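Local coordinates for protein hydrogen peroxide-inducible genes activator (Corynebacterium glutamicum, PDB 6G1D) that senses hydrogen peroxide as a LysR-family transcription factor and probably activates peroxide-inducible genes, at residues P168-D173 and R280-V285. The protein carries 1 engineered substitution. Residues are numbered along the deposited sequence; the frame is centred on the assembly and turned at random.
Sequences PLYDED and RRIGLV
Leu169 and Tyr170 both face Ile282, forming a classic beta bulge that interrupts an otherwise regular antiparallel pairing. Leu169 N donates to Ile282 O at 2.9 Å, and Tyr170 N adds a weak bond to that same oxygen, while Ile282 N donates back to Tyr170 O. The extra residue carries a backbone psi of -60° at Leu169, which breaks the extended conformation and turns this side chain toward the opposite strand, where CG lies 3.8 Å from Gly283 CA and CD1 reaches Leu284 CB.

Beyond the bulge, regular pairing resumes, and both faces carry an ion pair, the one beside Tyr170 and Ile282 being the more buried. Tyr170 CG lies between the backbone N and the carbonyl carbon (chi1 51°), and the side chain runs alongside Ile282, whose CB sits over one ring face near the rim in a CH-pi contact 4.0 Å from the centroid. On the same face Glu172 and Arg280 form a salt bridge: NE and NH2 of the extended arginine both grip Glu172 OE1, at 3.0 Å and 2.9 Å. That oxygen lies in the guanidinium plane but receives both donors from one side of its own carboxylate plane. Ser256 binds Glu172 OE2 and Thr109 binds Arg280 NH1, so this buried ion pair is anchored at both ends; a sulfate ion, probably from the crystallisation liquor, lies about 4 Å from the Arg280 side chain. The other face bears a more exposed salt bridge, Asp171 OD2 to Arg281 NH2 at 2.8 Å, its flat groups only 18° apart but its hydrogen bonds weak.

Both strands are interior to the mixed sheet of the LysR substrate-binding domain: strand 152-156 flanks 267-287, strand 251-254 flanks 164-179, and helix 293-316 covers Leu169, Leu284 and Glu172, with Phe307 stacking on Tyr170.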
ATOM      1  N   PRO B 168      15.070  13.401  27.242  1.00 42.65           N
ATOM      2  CA  PRO B 168      13.826  14.143  27.460  1.00 43.20           C
ATOM      3  C   PRO B 168      14.001  15.599  27.036  1.00 42.86           C
ATOM      4  O   PRO B 168      15.050  16.216  27.351  1.00 41.45           O
ATOM      5  CB  PRO B 168      13.628  14.086  28.997  1.00 43.27           C
ATOM      6  CG  PRO B 168      14.609  13.106  29.523  1.00 46.51           C
ATOM      7  CD  PRO B 168      15.674  12.949  28.511  1.00 44.90           C
ATOM      8  N   LEU B 169      13.033  16.135  26.306  1.00 35.76           N
ATOM      9  CA  LEU B 169      13.134  17.532  25.829  1.00 34.89           C
ATOM     10  C   LEU B 169      12.225  18.444  26.627  1.00 35.83           C
ATOM     11  O   LEU B 169      12.695  19.379  27.269  1.00 35.16           O
ATOM     12  CB  LEU B 169      12.834  17.626  24.343  1.00 33.77           C
ATOM     13  CG  LEU B 169      13.762  16.799  23.429  1.00 34.29           C
ATOM     14  CD1 LEU B 169      13.309  16.896  22.003  1.00 33.72           C
ATOM     15  CD2 LEU B 169      15.188  17.315  23.558  1.00 36.05           C
ATOM     16  N   TYR B 170      10.929  18.161  26.597  1.00 40.63           N
ATOM     17  CA  TYR B 170       9.935  18.987  27.287  1.00 40.78           C
ATOM     18  C   TYR B 170       8.592  18.258  27.410  1.00 37.70           C
ATOM     19  O   TYR B 170       8.344  17.293  26.686  1.00 37.09           O
ATOM     20  CB  TYR B 170       9.739  20.302  26.529  1.00 38.25           C
ATOM     21  CG  TYR B 170       9.470  20.119  25.048  1.00 37.90           C
ATOM     22  CD1 TYR B 170       8.198  19.872  24.560  1.00 34.30           C
ATOM     23  CD2 TYR B 170      10.508  20.189  24.123  1.00 36.42           C
ATOM     24  CE1 TYR B 170       7.961  19.705  23.219  1.00 35.67           C
ATOM     25  CE2 TYR B 170      10.270  20.010  22.768  1.00 35.08           C
ATOM     26  CZ  TYR B 170       9.001  19.782  22.323  1.00 36.74           C
ATOM     27  OH  TYR B 170       8.805  19.623  20.987  1.00 33.35           O
ATOM     28  N   ASP B 171       7.756  18.747  28.319  1.00 41.93           N
ATOM     29  CA  ASP B 171       6.331  18.418  28.377  1.00 43.47           C
ATOM     30  C   ASP B 171       5.518  19.495  27.640  1.00 43.21           C
ATOM     31  O   ASP B 171       5.659  20.692  27.921  1.00 41.11           O
ATOM     32  CB  ASP B 171       5.875  18.341  29.831  1.00 42.90           C
ATOM     33  CG  ASP B 171       6.420  17.152  30.537  1.00 45.85           C
ATOM     34  OD1 ASP B 171       6.558  16.091  29.910  1.00 47.33           O
ATOM     35  OD2 ASP B 171       6.695  17.239  31.752  1.00 47.60           O
ATOM     36  N   GLU B 172       4.719  19.067  26.678  1.00 35.30           N
ATOM     37  CA  GLU B 172       3.927  19.985  25.866  1.00 34.21           C
ATOM     38  C   GLU B 172       2.471  19.806  26.238  1.00 37.57           C
ATOM     39  O   GLU B 172       1.926  18.690  26.094  1.00 33.97           O
ATOM     40  CB  GLU B 172       4.098  19.683  24.392  1.00 33.35           C
ATOM     41  CG  GLU B 172       3.237  20.521  23.475  1.00 33.78           C
ATOM     42  CD  GLU B 172       3.595  20.364  22.016  1.00 36.48           C
ATOM     43  OE1 GLU B 172       4.183  19.307  21.648  1.00 35.40           O
ATOM     44  OE2 GLU B 172       3.266  21.306  21.235  1.00 34.90           O
ATOM     45  N   ASP B 173       1.831  20.887  26.666  1.00 34.38           N
ATOM     46  CA  ASP B 173       0.424  20.824  27.053  1.00 34.89           C
ATOM     47  C   ASP B 173      -0.470  20.605  25.842  1.00 34.17           C
ATOM     48  O   ASP B 173      -0.112  20.979  24.735  1.00 33.38           O
ATOM     49  CB  ASP B 173       0.008  22.101  27.792  1.00 36.18           C
ATOM     50  CG  ASP B 173       0.570  22.171  29.212  1.00 42.81           C
ATOM     51  OD1 ASP B 173       0.636  21.120  29.928  1.00 49.85           O
ATOM     52  OD2 ASP B 173       0.933  23.289  29.633  1.00 49.56           O
ATOM     53  N   ARG B 280       1.956  15.886  26.723  1.00 39.17           N
ATOM     54  CA  ARG B 280       2.773  14.758  26.225  1.00 36.75           C
ATOM     55  C   ARG B 280       4.223  15.081  26.493  1.00 37.50           C
ATOM     56  O   ARG B 280       4.601  16.267  26.511  1.00 36.63           O
ATOM     57  CB  ARG B 280       2.551  14.537  24.747  1.00 35.48           C
ATOM     58  CG  ARG B 280       2.948  15.707  23.873  1.00 36.81           C
ATOM     59  CD  ARG B 280       2.677  15.411  22.445  1.00 38.81           C
ATOM     60  NE  ARG B 280       3.039  16.519  21.581  1.00 35.60           N
ATOM     61  CZ  ARG B 280       2.882  16.501  20.265  1.00 35.08           C
ATOM     62  NH1 ARG B 280       2.369  15.426  19.657  1.00 37.26           N
ATOM     63  NH2 ARG B 280       3.241  17.551  19.552  1.00 36.25           N
ATOM     64  N   ARG B 281       5.026  14.048  26.742  1.00 37.22           N
ATOM     65  CA  ARG B 281       6.464  14.219  26.929  1.00 37.56           C
ATOM     66  C   ARG B 281       7.151  13.935  25.611  1.00 37.11           C
ATOM     67  O   ARG B 281       7.048  12.816  25.088  1.00 37.39           O
ATOM     68  CB  ARG B 281       6.993  13.319  28.050  1.00 44.07           C
ATOM     69  CG  ARG B 281       8.504  13.432  28.239  1.00 45.52           C
ATOM     70  CD  ARG B 281       8.912  13.115  29.655  1.00 51.67           C
ATOM     71  NE  ARG B 281       8.733  14.263  30.553  1.00 53.41           N
ATOM     72  CZ  ARG B 281       8.752  14.189  31.886  1.00 58.86           C
ATOM     73  NH1 ARG B 281       8.825  13.028  32.519  1.00 69.14           N
ATOM     74  NH2 ARG B 281       8.601  15.312  32.590  1.00 56.43           N
ATOM     75  N   ILE B 282       7.829  14.940  25.076  1.00 36.19           N
ATOM     76  CA  ILE B 282       8.571  14.832  23.840  1.00 35.50           C
ATOM     77  C   ILE B 282      10.040  14.625  24.174  1.00 38.25           C
ATOM     78  O   ILE B 282      10.566  15.173  25.164  1.00 36.81           O
ATOM     79  CB  ILE B 282       8.395  16.099  22.985  1.00 36.97           C
ATOM     80  CG1 ILE B 282       6.952  16.244  22.561  1.00 36.98           C
ATOM     81  CG2 ILE B 282       9.261  16.045  21.733  1.00 36.82           C
ATOM     82  CD1 ILE B 282       6.412  15.115  21.671  1.00 36.61           C
ATOM     83  N   GLY B 283      10.677  13.802  23.357  1.00 39.93           N
ATOM     84  CA  GLY B 283      12.061  13.394  23.572  1.00 40.29           C
ATOM     85  C   GLY B 283      12.781  13.131  22.263  1.00 42.59           C
ATOM     86  O   GLY B 283      12.158  12.977  21.186  1.00 39.26           O
ATOM     87  N   LEU B 284      14.099  13.048  22.363  1.00 37.37           N
ATOM     88  CA  LEU B 284      14.943  12.754  21.228  1.00 39.39           C
ATOM     89  C   LEU B 284      15.449  11.322  21.410  1.00 42.69           C
ATOM     90  O   LEU B 284      16.008  10.992  22.451  1.00 41.82           O
ATOM     91  CB  LEU B 284      16.101  13.764  21.173  1.00 39.84           C
ATOM     92  CG  LEU B 284      16.857  13.774  19.872  1.00 42.55           C
ATOM     93  CD1 LEU B 284      15.952  14.107  18.687  1.00 41.34           C
ATOM     94  CD2 LEU B 284      18.006  14.786  19.933  1.00 47.34           C
ATOM     95  N   VAL B 285      15.206  10.480  20.427  1.00 40.13           N
ATOM     96  CA  VAL B 285      15.525   9.059  20.529  1.00 42.84           C
ATOM     97  C   VAL B 285      16.632   8.748  19.529  1.00 41.56           C
ATOM     98  O   VAL B 285      16.570   9.206  18.377  1.00 42.37           O
ATOM     99  CB  VAL B 285      14.261   8.188  20.264  1.00 42.15           C
ATOM    100  CG1 VAL B 285      14.575   6.707  20.413  1.00 43.71           C
ATOM    101  CG2 VAL B 285      13.164   8.545  21.229  1.00 43.62           C
TER